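Local coordinates for penicillin-binding protein 2 (Pbp2) (Helicobacter pylori, PDB 5LP5), which forms a complex with MreC and probably cross-links peptidoglycan as a penicillin-binding transpeptidase in the cell-wall synthesis that maintains cell shape, at residues A[56-62]-A[231-237]; A[236-242]-A[581-587]; A[190-195]-A[398-402]. One frame throughout, in Å; residues are numbered along the deposited sequence.

Interaction 1 of 3, residues A[56-62]-A[231-237]; sequences ITDRNDE and LQLSLDK
I56 sits beside L231 and T57 beside Q232 in a two-residue parallel pairing. Backbone bonds come first: T57 N donates to L231 O at 2.7 Å, and L233 N donates to T57 O at 2.5 Å. L231 O has a second donor, T57 OG1 at 3.1 Å, which comes in above the carbonyl plane; a chi1 of 37° places this hydroxyl between its own backbone N and carbonyl carbon.

Past the strands the bonds pass to side chains. D58 OD1 accepts K237 N (2.6 Å), met nearly along its C-O axis, while its OD2 turns back to N60 N in an Asx turn. R59 stretches out from CG to NE, and its NH1 reaches a lone pair of S234 O in the carbonyl plane at 3.1 Å; NH2 goes on to a salt bridge with E263.

Among charged groups, a water donates to both D58 OD1 and D236 OD1, which lie 4.3 Å apart, and probably eases their repulsion; the other oxygen of D236 is held by Y587. E62 OE1 and K237 NZ make a long salt bridge of 3.7 Å, the two side chains crossing at about a right angle.

Apolar contact is slight, I56 CG2 meeting L233 CD1 at 3.7 Å. Together these features form a short parallel beta bridge running into a type I turn, D58 to D61, with D58 tied to the first turn of helix 237-246.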
loop_
_atom_site.group_PDB
_atom_site.type_symbol
_atom_site.label_atom_id
_atom_site.label_comp_id
_atom_site.label_asym_id
_atom_site.label_seq_id
_atom_site.Cartn_x
_atom_site.Cartn_y
_atom_site.Cartn_z
ATOM N N ILE A 56 4.280 7.978 3.117
ATOM C CA ILE A 56 4.577 9.385 3.356
ATOM C C ILE A 56 3.843 9.866 4.608
ATOM O O ILE A 56 2.613 9.741 4.722
ATOM C CB ILE A 56 4.241 10.290 2.139
ATOM C CG1 ILE A 56 5.088 9.881 0.944
ATOM C CG2 ILE A 56 4.524 11.761 2.447
ATOM C CD1 ILE A 56 4.727 10.577 -0.355
ATOM N N THR A 57 4.619 10.433 5.532
ATOM C CA THR A 57 4.089 10.849 6.823
ATOM C C THR A 57 4.279 12.334 7.106
ATOM O O THR A 57 5.341 12.912 6.875
ATOM C CB THR A 57 4.674 10.027 8.006
ATOM O OG1 THR A 57 6.061 9.724 7.783
ATOM C CG2 THR A 57 3.929 8.748 8.151
ATOM N N ASP A 58 3.177 12.925 7.547
ATOM C CA ASP A 58 3.095 14.156 8.351
ATOM C C ASP A 58 4.155 14.314 9.472
ATOM O O ASP A 58 4.775 13.360 9.949
ATOM C CB ASP A 58 1.665 14.136 8.940
ATOM C CG ASP A 58 1.406 15.183 9.966
ATOM O OD1 ASP A 58 0.765 16.189 9.637
ATOM O OD2 ASP A 58 1.787 14.965 11.120
ATOM N N ARG A 59 4.342 15.550 9.887
ATOM C CA ARG A 59 5.237 15.896 10.997
ATOM C C ARG A 59 5.075 15.007 12.220
ATOM O O ARG A 59 6.048 14.683 12.880
ATOM C CB ARG A 59 4.926 17.332 11.399
ATOM C CG ARG A 59 5.764 17.898 12.493
ATOM C CD ARG A 59 5.546 19.392 12.571
ATOM N NE ARG A 59 6.750 19.986 13.122
ATOM C CZ ARG A 59 7.867 20.196 12.447
ATOM N NH1 ARG A 59 7.956 19.912 11.154
ATOM N NH2 ARG A 59 8.902 20.719 13.073
ATOM N N ASN A 60 3.822 14.666 12.516
ATOM C CA ASN A 60 3.439 13.938 13.713
ATOM C C ASN A 60 3.006 12.517 13.388
ATOM O O ASN A 60 2.230 11.912 14.142
ATOM C CB ASN A 60 2.279 14.657 14.404
ATOM C CG ASN A 60 2.661 16.024 14.908
ATOM O OD1 ASN A 60 3.737 16.214 15.477
ATOM N ND2 ASN A 60 1.760 16.984 14.730
ATOM N N ASP A 61 3.499 11.987 12.274
ATOM C CA ASP A 61 3.271 10.587 11.932
ATOM C C ASP A 61 1.815 10.267 11.519
ATOM O O ASP A 61 1.395 9.121 11.578
ATOM C CB ASP A 61 3.725 9.663 13.090
ATOM C CG ASP A 61 5.194 9.844 13.451
ATOM O OD1 ASP A 61 6.010 9.963 12.509
ATOM O OD2 ASP A 61 5.541 9.845 14.661
ATOM N N GLU A 62 1.046 11.261 11.093
ATOM C CA GLU A 62 -0.214 10.982 10.404
ATOM C C GLU A 62 0.100 10.491 8.969
ATOM O O GLU A 62 1.112 10.868 8.379
ATOM C CB GLU A 62 -1.106 12.231 10.359
ATOM C CG GLU A 62 -1.519 12.787 11.708
ATOM C CD GLU A 62 -2.691 12.062 12.332
ATOM O OE1 GLU A 62 -3.614 11.645 11.614
ATOM O OE2 GLU A 62 -2.702 11.923 13.568
ATOM N N LEU A 231 8.981 8.025 4.410
ATOM C CA LEU A 231 9.424 9.422 4.327
ATOM C C LEU A 231 8.546 10.330 5.176
ATOM O O LEU A 231 7.316 10.341 5.057
ATOM C CB LEU A 231 9.419 9.920 2.878
ATOM C CG LEU A 231 9.824 11.372 2.595
ATOM C CD1 LEU A 231 11.257 11.651 3.014
ATOM C CD2 LEU A 231 9.655 11.676 1.119
ATOM N N GLN A 232 9.195 11.108 6.028
ATOM C CA GLN A 232 8.493 12.028 6.902
ATOM C C GLN A 232 8.633 13.485 6.429
ATOM O O GLN A 232 9.753 13.974 6.207
ATOM C CB GLN A 232 9.014 11.885 8.331
ATOM C CG GLN A 232 8.016 12.359 9.364
ATOM C CD GLN A 232 8.614 12.546 10.732
ATOM O OE1 GLN A 232 9.838 12.445 10.939
ATOM N NE2 GLN A 232 7.735 12.840 11.696
ATOM N N LEU A 233 7.487 14.163 6.306
ATOM C CA LEU A 233 7.413 15.560 5.887
ATOM C C LEU A 233 7.099 16.459 7.072
ATOM O O LEU A 233 6.492 16.028 8.056
ATOM C CB LEU A 233 6.318 15.779 4.838
ATOM C CG LEU A 233 6.332 14.898 3.600
ATOM C CD1 LEU A 233 5.272 15.351 2.628
ATOM C CD2 LEU A 233 7.690 14.937 2.935
ATOM N N SER A 234 7.483 17.725 6.937
ATOM C CA SER A 234 7.330 18.714 7.991
ATOM C C SER A 234 5.929 19.295 8.108
ATOM O O SER A 234 5.625 19.965 9.087
ATOM C CB SER A 234 8.328 19.843 7.780
ATOM O OG SER A 234 8.222 20.356 6.460
ATOM N N LEU A 235 5.070 19.039 7.130
ATOM C CA LEU A 235 3.697 19.520 7.225
ATOM C C LEU A 235 3.028 19.135 8.544
ATOM O O LEU A 235 3.341 18.101 9.109
ATOM C CB LEU A 235 2.854 18.954 6.080
ATOM C CG LEU A 235 3.187 19.338 4.650
ATOM C CD1 LEU A 235 2.222 18.595 3.738
ATOM C CD2 LEU A 235 3.072 20.825 4.442
ATOM N N ASP A 236 2.098 19.952 9.015
ATOM C CA ASP A 236 1.192 19.553 10.076
ATOM C C ASP A 236 -0.201 19.463 9.499
ATOM O O ASP A 236 -0.743 20.436 9.029
ATOM C CB ASP A 236 1.212 20.558 11.220
ATOM C CG ASP A 236 0.343 20.121 12.425
ATOM O OD1 ASP A 236 -0.637 19.356 12.230
ATOM O OD2 ASP A 236 0.629 20.571 13.564
ATOM N N LYS A 237 -0.778 18.281 9.561
ATOM C CA LYS A 237 -2.084 17.993 8.959
ATOM C C LYS A 237 -3.203 18.916 9.455
ATOM O O LYS A 237 -4.127 19.241 8.707
ATOM C CB LYS A 237 -2.445 16.522 9.226
ATOM C CG LYS A 237 -3.810 16.105 8.756
ATOM C CD LYS A 237 -4.126 14.698 9.245
ATOM C CE LYS A 237 -5.579 14.375 8.945
ATOM N NZ LYS A 237 -5.923 12.933 9.063
HETATM O O HOH W 1 -0.440 16.628 12.012
#

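Interaction 2 of 3, residues A[236-242]-A[581-587]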
loop_
_atom_site.group_PDB
_atom_site.type_symbol
_atom_site.label_atom_id
_atom_site.label_comp_id
_atom_site.label_asym_id
_atom_site.label_seq_id
_atom_site.Cartn_x
_atom_site.Cartn_y
_atom_site.Cartn_z
ATOM N N ASP A 236 2.098 19.952 9.015
ATOM C CA ASP A 236 1.192 19.553 10.076
ATOM C C ASP A 236 -0.201 19.463 9.499
ATOM O O ASP A 236 -0.743 20.436 9.029
ATOM C CB ASP A 236 1.212 20.558 11.220
ATOM C CG ASP A 236 0.343 20.121 12.425
ATOM O OD1 ASP A 236 -0.637 19.356 12.230
ATOM O OD2 ASP A 236 0.629 20.571 13.564
ATOM N N LYS A 237 -0.778 18.281 9.561
ATOM C CA LYS A 237 -2.084 17.993 8.959
ATOM C C LYS A 237 -3.203 18.916 9.455
ATOM O O LYS A 237 -4.127 19.241 8.707
ATOM C CB LYS A 237 -2.445 16.522 9.226
ATOM C CG LYS A 237 -3.810 16.105 8.756
ATOM C CD LYS A 237 -4.126 14.698 9.245
ATOM C CE LYS A 237 -5.579 14.375 8.945
ATOM N NZ LYS A 237 -5.923 12.933 9.063
ATOM N N ARG A 238 -3.129 19.341 10.709
ATOM C CA ARG A 238 -4.150 20.231 11.255
ATOM C C ARG A 238 -4.020 21.612 10.624
ATOM O O ARG A 238 -4.998 22.191 10.156
ATOM C CB ARG A 238 -4.023 20.328 12.766
ATOM C CG ARG A 238 -4.347 19.023 13.484
ATOM C CD ARG A 238 -3.766 18.978 14.897
ATOM N NE ARG A 238 -2.312 19.024 14.865
ATOM C CZ ARG A 238 -1.532 19.175 15.930
ATOM N NH1 ARG A 238 -2.059 19.277 17.143
ATOM N NH2 ARG A 238 -0.215 19.222 15.789
ATOM N N LEU A 239 -2.794 22.123 10.601
ATOM C CA LEU A 239 -2.515 23.427 10.015
ATOM C C LEU A 239 -2.907 23.517 8.542
ATOM O O LEU A 239 -3.369 24.565 8.108
ATOM C CB LEU A 239 -1.041 23.773 10.172
ATOM C CG LEU A 239 -0.540 24.034 11.589
ATOM C CD1 LEU A 239 0.949 24.357 11.552
ATOM C CD2 LEU A 239 -1.300 25.161 12.262
ATOM N N GLN A 240 -2.723 22.436 7.779
ATOM C CA GLN A 240 -3.137 22.409 6.368
ATOM C C GLN A 240 -4.647 22.382 6.218
ATOM O O GLN A 240 -5.196 22.979 5.293
ATOM C CB GLN A 240 -2.550 21.221 5.612
ATOM C CG GLN A 240 -1.199 21.501 4.941
ATOM C CD GLN A 240 -1.267 21.949 3.488
ATOM O OE1 GLN A 240 -0.324 22.554 3.015
ATOM N NE2 GLN A 240 -2.345 21.629 2.771
ATOM N N LYS A 241 -5.334 21.691 7.115
ATOM C CA LYS A 241 -6.788 21.694 7.045
ATOM C C LYS A 241 -7.320 23.091 7.318
ATOM O O LYS A 241 -8.311 23.500 6.704
ATOM C CB LYS A 241 -7.405 20.661 7.984
ATOM C CG LYS A 241 -7.330 19.258 7.421
ATOM C CD LYS A 241 -8.161 18.270 8.196
ATOM C CE LYS A 241 -7.960 16.883 7.615
ATOM N NZ LYS A 241 -8.715 15.855 8.380
ATOM N N GLU A 242 -6.652 23.817 8.216
ATOM C CA GLU A 242 -6.977 25.213 8.470
ATOM C C GLU A 242 -6.783 26.005 7.198
ATOM O O GLU A 242 -7.664 26.753 6.778
ATOM C CB GLU A 242 -6.092 25.794 9.583
ATOM C CG GLU A 242 -6.342 27.269 9.904
ATOM C CD GLU A 242 -7.795 27.582 10.239
ATOM O OE1 GLU A 242 -8.562 26.658 10.561
ATOM O OE2 GLU A 242 -8.185 28.764 10.175
ATOM N N LYS A 581 -4.222 29.651 15.065
ATOM C CA LYS A 581 -4.165 28.189 15.000
ATOM C C LYS A 581 -2.799 27.653 15.494
ATOM O O LYS A 581 -2.733 26.613 16.133
ATOM C CB LYS A 581 -4.459 27.724 13.566
ATOM C CG LYS A 581 -4.488 26.216 13.327
ATOM C CD LYS A 581 -5.537 25.491 14.150
ATOM C CE LYS A 581 -6.950 25.873 13.761
ATOM N NZ LYS A 581 -7.903 25.058 14.578
ATOM N N LEU A 582 -1.714 28.369 15.202
ATOM C CA LEU A 582 -0.374 28.002 15.702
ATOM C C LEU A 582 -0.259 28.224 17.221
ATOM O O LEU A 582 0.527 27.565 17.902
ATOM C CB LEU A 582 0.708 28.820 14.985
ATOM C CG LEU A 582 0.864 28.609 13.468
ATOM C CD1 LEU A 582 1.682 29.720 12.826
ATOM C CD2 LEU A 582 1.516 27.276 13.142
ATOM N N TYR A 583 -1.031 29.181 17.723
ATOM C CA TYR A 583 -1.109 29.493 19.138
ATOM C C TYR A 583 -1.916 28.415 19.827
ATOM O O TYR A 583 -1.466 27.796 20.786
ATOM C CB TYR A 583 -1.821 30.846 19.304
ATOM C CG TYR A 583 -1.920 31.391 20.712
ATOM C CD1 TYR A 583 -0.810 31.910 21.350
ATOM C CD2 TYR A 583 -3.138 31.419 21.391
ATOM C CE1 TYR A 583 -0.894 32.411 22.636
ATOM C CE2 TYR A 583 -3.229 31.921 22.674
ATOM C CZ TYR A 583 -2.101 32.416 23.286
ATOM O OH TYR A 583 -2.187 32.936 24.548
ATOM N N GLU A 584 -3.120 28.210 19.311
ATOM C CA GLU A 584 -4.002 27.143 19.744
ATOM C C GLU A 584 -3.271 25.804 19.883
ATOM O O GLU A 584 -3.553 25.038 20.813
ATOM C CB GLU A 584 -5.141 27.012 18.737
ATOM C CG GLU A 584 -6.316 26.168 19.185
ATOM C CD GLU A 584 -7.421 26.124 18.138
ATOM O OE1 GLU A 584 -7.601 27.107 17.358
ATOM O OE2 GLU A 584 -8.121 25.082 18.093
ATOM N N LEU A 585 -2.337 25.520 18.974
ATOM C CA LEU A 585 -1.673 24.211 18.942
ATOM C C LEU A 585 -0.271 24.225 19.570
ATOM O O LEU A 585 0.454 23.228 19.527
ATOM C CB LEU A 585 -1.608 23.672 17.516
ATOM C CG LEU A 585 -2.924 23.472 16.750
ATOM C CD1 LEU A 585 -2.637 23.155 15.269
ATOM C CD2 LEU A 585 -3.790 22.371 17.361
ATOM N N GLY A 586 0.101 25.346 20.169
ATOM C CA GLY A 586 1.290 25.396 21.019
ATOM C C GLY A 586 2.621 25.632 20.337
ATOM O O GLY A 586 3.675 25.504 20.982
ATOM N N TYR A 587 2.601 26.012 19.059
ATOM C CA TYR A 587 3.852 26.299 18.347
ATOM C C TYR A 587 4.539 27.568 18.910
ATOM O O TYR A 587 5.761 27.761 18.776
ATOM C CB TYR A 587 3.591 26.464 16.845
ATOM C CG TYR A 587 3.382 25.164 16.067
ATOM C CD1 TYR A 587 2.097 24.679 15.808
ATOM C CD2 TYR A 587 4.449 24.448 15.564
ATOM C CE1 TYR A 587 1.889 23.516 15.097
ATOM C CE2 TYR A 587 4.251 23.286 14.850
ATOM C CZ TYR A 587 2.968 22.822 14.617
ATOM O OH TYR A 587 2.767 21.646 13.904
#
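D236 OD2 is gripped by two side chains, one of them from across the contact: Y587 OH donates to it at a modelled 2.4 Å, and R238 NH2 adds a weaker bond of 2.7 Å. The oxygen lies at the edge of the Y587 ring, near its plane, with carboxylate and ring turned 55° apart. D236 OD1 is also taken twice. R238 NE meets its syn lone pair at 3.1 Å, almost in the guanidinium plane, and R238 N reaches it from above the carboxylate plane at 2.9 Å. That last bond is a capping bond, with D236 as the N-cap of helix 237-246, so one carboxylate caps the helix, pairs with an arginine and anchors a tyrosine; the helix end and the arginine would both be expected to stabilise its charge.

Y587 is delivered by a Schellman motif closing helix 572-584, with G586 as the C-prime residue: Y587 N bonds to L582 O and G586 N to Y583 O. These two helices pack side by side against the antiparallel sheet of the transpeptidase fold; L239 and Y587 both touch L265 of strand 264-270.

Between the helices L239 is the apolar centre. Its CD1 meets L582 CD2 at 3.4 Å, the side chains crossing at about a right angle, and CD2 slides past K581, 3.5 Å from CG. Y587 CE1 approaches L239 CD1 to 3.8 Å. L585 lays CD1 over one face of the R238 guanidinium, 4.1 Å above the plane and offset toward its rim. K581, bent at chi2 (60°) and again at chi3 (66°), lies with its CE beside E242 OE1, yet its ammonium stays beyond salt-bridge range of that carboxylate and pairs weakly with E584.

Interaction 3 of 3, residues A[190-195]-A[398-402]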
loop_
_atom_site.group_PDB
_atom_site.type_symbol
_atom_site.label_atom_id
_atom_site.label_comp_id
_atom_site.label_asym_id
_atom_site.label_seq_id
_atom_site.Cartn_x
_atom_site.Cartn_y
_atom_site.Cartn_z
ATOM N N GLY A 190 5.344 16.280 -7.836
ATOM C CA GLY A 190 5.669 16.604 -6.454
ATOM C C GLY A 190 6.584 15.631 -5.737
ATOM O O GLY A 190 7.510 15.069 -6.338
ATOM N N ILE A 191 6.318 15.440 -4.446
ATOM C CA ILE A 191 7.164 14.620 -3.571
ATOM C C ILE A 191 7.278 13.175 -4.053
ATOM O O ILE A 191 8.352 12.582 -3.971
ATOM C CB ILE A 191 6.649 14.670 -2.112
ATOM C CG1 ILE A 191 6.945 16.040 -1.511
ATOM C CG2 ILE A 191 7.268 13.594 -1.234
ATOM C CD1 ILE A 191 8.391 16.303 -1.187
ATOM N N GLU A 192 6.185 12.609 -4.551
ATOM C CA GLU A 192 6.231 11.247 -5.070
ATOM C C GLU A 192 7.284 11.154 -6.156
ATOM O O GLU A 192 7.928 10.126 -6.321
ATOM C CB GLU A 192 4.895 10.851 -5.664
ATOM C CG GLU A 192 3.794 10.623 -4.650
ATOM C CD GLU A 192 3.826 9.238 -4.011
ATOM O OE1 GLU A 192 4.925 8.630 -3.973
ATOM O OE2 GLU A 192 2.749 8.759 -3.537
ATOM N N LYS A 193 7.426 12.229 -6.924
ATOM C CA LYS A 193 8.422 12.278 -7.966
ATOM C C LYS A 193 9.789 12.665 -7.407
ATOM O O LYS A 193 10.768 11.993 -7.661
ATOM C CB LYS A 193 8.020 13.256 -9.052
ATOM C CG LYS A 193 8.848 13.047 -10.296
ATOM C CD LYS A 193 8.762 14.166 -11.285
ATOM C CE LYS A 193 9.953 14.057 -12.219
ATOM N NZ LYS A 193 9.797 14.954 -13.381
ATOM N N GLU A 194 9.854 13.741 -6.634
ATOM C CA GLU A 194 11.137 14.230 -6.142
ATOM C C GLU A 194 11.865 13.124 -5.359
ATOM O O GLU A 194 13.069 12.936 -5.515
ATOM C CB GLU A 194 10.949 15.498 -5.298
ATOM C CG GLU A 194 12.238 16.149 -4.783
ATOM C CD GLU A 194 12.959 17.024 -5.778
ATOM O OE1 GLU A 194 12.400 17.336 -6.841
ATOM O OE2 GLU A 194 14.089 17.434 -5.478
ATOM N N TYR A 195 11.131 12.368 -4.554
ATOM C CA TYR A 195 11.752 11.361 -3.708
ATOM C C TYR A 195 11.412 9.953 -4.170
ATOM O O TYR A 195 11.273 9.037 -3.346
ATOM C CB TYR A 195 11.375 11.599 -2.231
ATOM C CG TYR A 195 12.075 12.811 -1.625
ATOM C CD1 TYR A 195 11.413 14.025 -1.478
ATOM C CD2 TYR A 195 13.414 12.739 -1.224
ATOM C CE1 TYR A 195 12.060 15.122 -0.945
ATOM C CE2 TYR A 195 14.052 13.828 -0.685
ATOM C CZ TYR A 195 13.374 15.017 -0.552
ATOM O OH TYR A 195 14.007 16.119 -0.012
ATOM N N VAL A 398 13.525 24.592 -3.062
ATOM C CA VAL A 398 12.543 23.754 -2.417
ATOM C C VAL A 398 12.690 22.355 -2.984
ATOM O O VAL A 398 13.110 22.197 -4.125
ATOM C CB VAL A 398 11.123 24.340 -2.599
ATOM C CG1 VAL A 398 10.637 24.163 -4.021
ATOM C CG2 VAL A 398 10.140 23.720 -1.619
ATOM N N ASP A 399 12.399 21.343 -2.168
ATOM C CA ASP A 399 12.520 19.952 -2.597
ATOM C C ASP A 399 11.262 19.440 -3.343
ATOM O O ASP A 399 10.588 18.481 -2.928
ATOM C CB ASP A 399 12.936 19.040 -1.422
ATOM C CG ASP A 399 11.955 19.055 -0.258
ATOM O OD1 ASP A 399 11.174 20.009 -0.104
ATOM O OD2 ASP A 399 11.967 18.088 0.515
ATOM N N LEU A 400 10.963 20.121 -4.449
ATOM C CA LEU A 400 9.981 19.681 -5.431
ATOM C C LEU A 400 10.640 19.789 -6.787
ATOM O O LEU A 400 11.702 20.397 -6.914
ATOM C CB LEU A 400 8.735 20.569 -5.402
ATOM C CG LEU A 400 7.817 20.480 -4.193
ATOM C CD1 LEU A 400 6.635 21.431 -4.375
ATOM C CD2 LEU A 400 7.351 19.045 -4.038
ATOM N N PRO A 401 10.019 19.197 -7.821
ATOM C CA PRO A 401 10.539 19.420 -9.170
ATOM C C PRO A 401 10.161 20.795 -9.757
ATOM O O PRO A 401 9.096 21.353 -9.451
ATOM C CB PRO A 401 9.894 18.290 -9.983
ATOM C CG PRO A 401 9.157 17.417 -9.011
ATOM C CD PRO A 401 8.886 18.260 -7.816
ATOM N N ASN A 402 11.058 21.311 -10.588
ATOM C CA ASN A 402 10.821 22.505 -11.402
ATOM C C ASN A 402 10.365 23.716 -10.620
ATOM O O ASN A 402 9.320 24.247 -10.925
ATOM C CB ASN A 402 9.765 22.224 -12.482
ATOM C CG ASN A 402 10.311 21.435 -13.651
ATOM O OD1 ASN A 402 10.443 20.203 -13.598
ATOM N ND2 ASN A 402 10.595 22.144 -14.744
#
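Y195 OH donates to D399 OD2 at 2.9 Å, using the anti lone pair, and the carboxylate stands at the edge of the tyrosine ring with the planes 79° apart. D399 holds its CG between its own backbone N and carbonyl carbon (chi1 60°). From there OD1 accepts F461 N, and OD2 takes A462 N as well as the tyrosine. The backbone is folded tightly here too, with D399 at the centre of an inverse gamma turn.

The contact spans the two family regions of the protein: helix 190-194 of the dimerisation region packs against a loop of the transpeptidase region, between helices 380-389 and 411-418.

E194 holds its CG anti to the backbone N (chi1 -177°), 3.4 Å from D399 O; the bend at chi2 then carries the carboxylate alongside the L400-P401 peptide. OE1 makes no hydrogen bond with P401 N, which has no hydrogen to give. L400 brings its CD2 back to G190, 3.8 Å from CA, and crosses I191 at about a right angle, 3.9 Å from CG1. K193, extended beyond CG, passes P401 obliquely, CD to CG at 4.0 Å.

Interactions 1 and 2 run on in series, sharing D236 and K237, where strand 231-232 leads into helix 237-246; R59 and N60 of the first pack against Y587 and R238 of the second. Interaction 3 lies on another side of interaction 1, its I191 and Y195 packing on L231, and stays about 10 Å from interaction 2 at the nearest atoms. All three are partly buried, with interaction 3 nearest the chain's centre. Their chemistry differs: interaction 1 relies on backbone and carboxylate bonds, interaction 2 on a leucine-centred helix pair with a charged cluster at one end, and interaction 3 on one tyrosine-aspartate bond and a few apolar contacts.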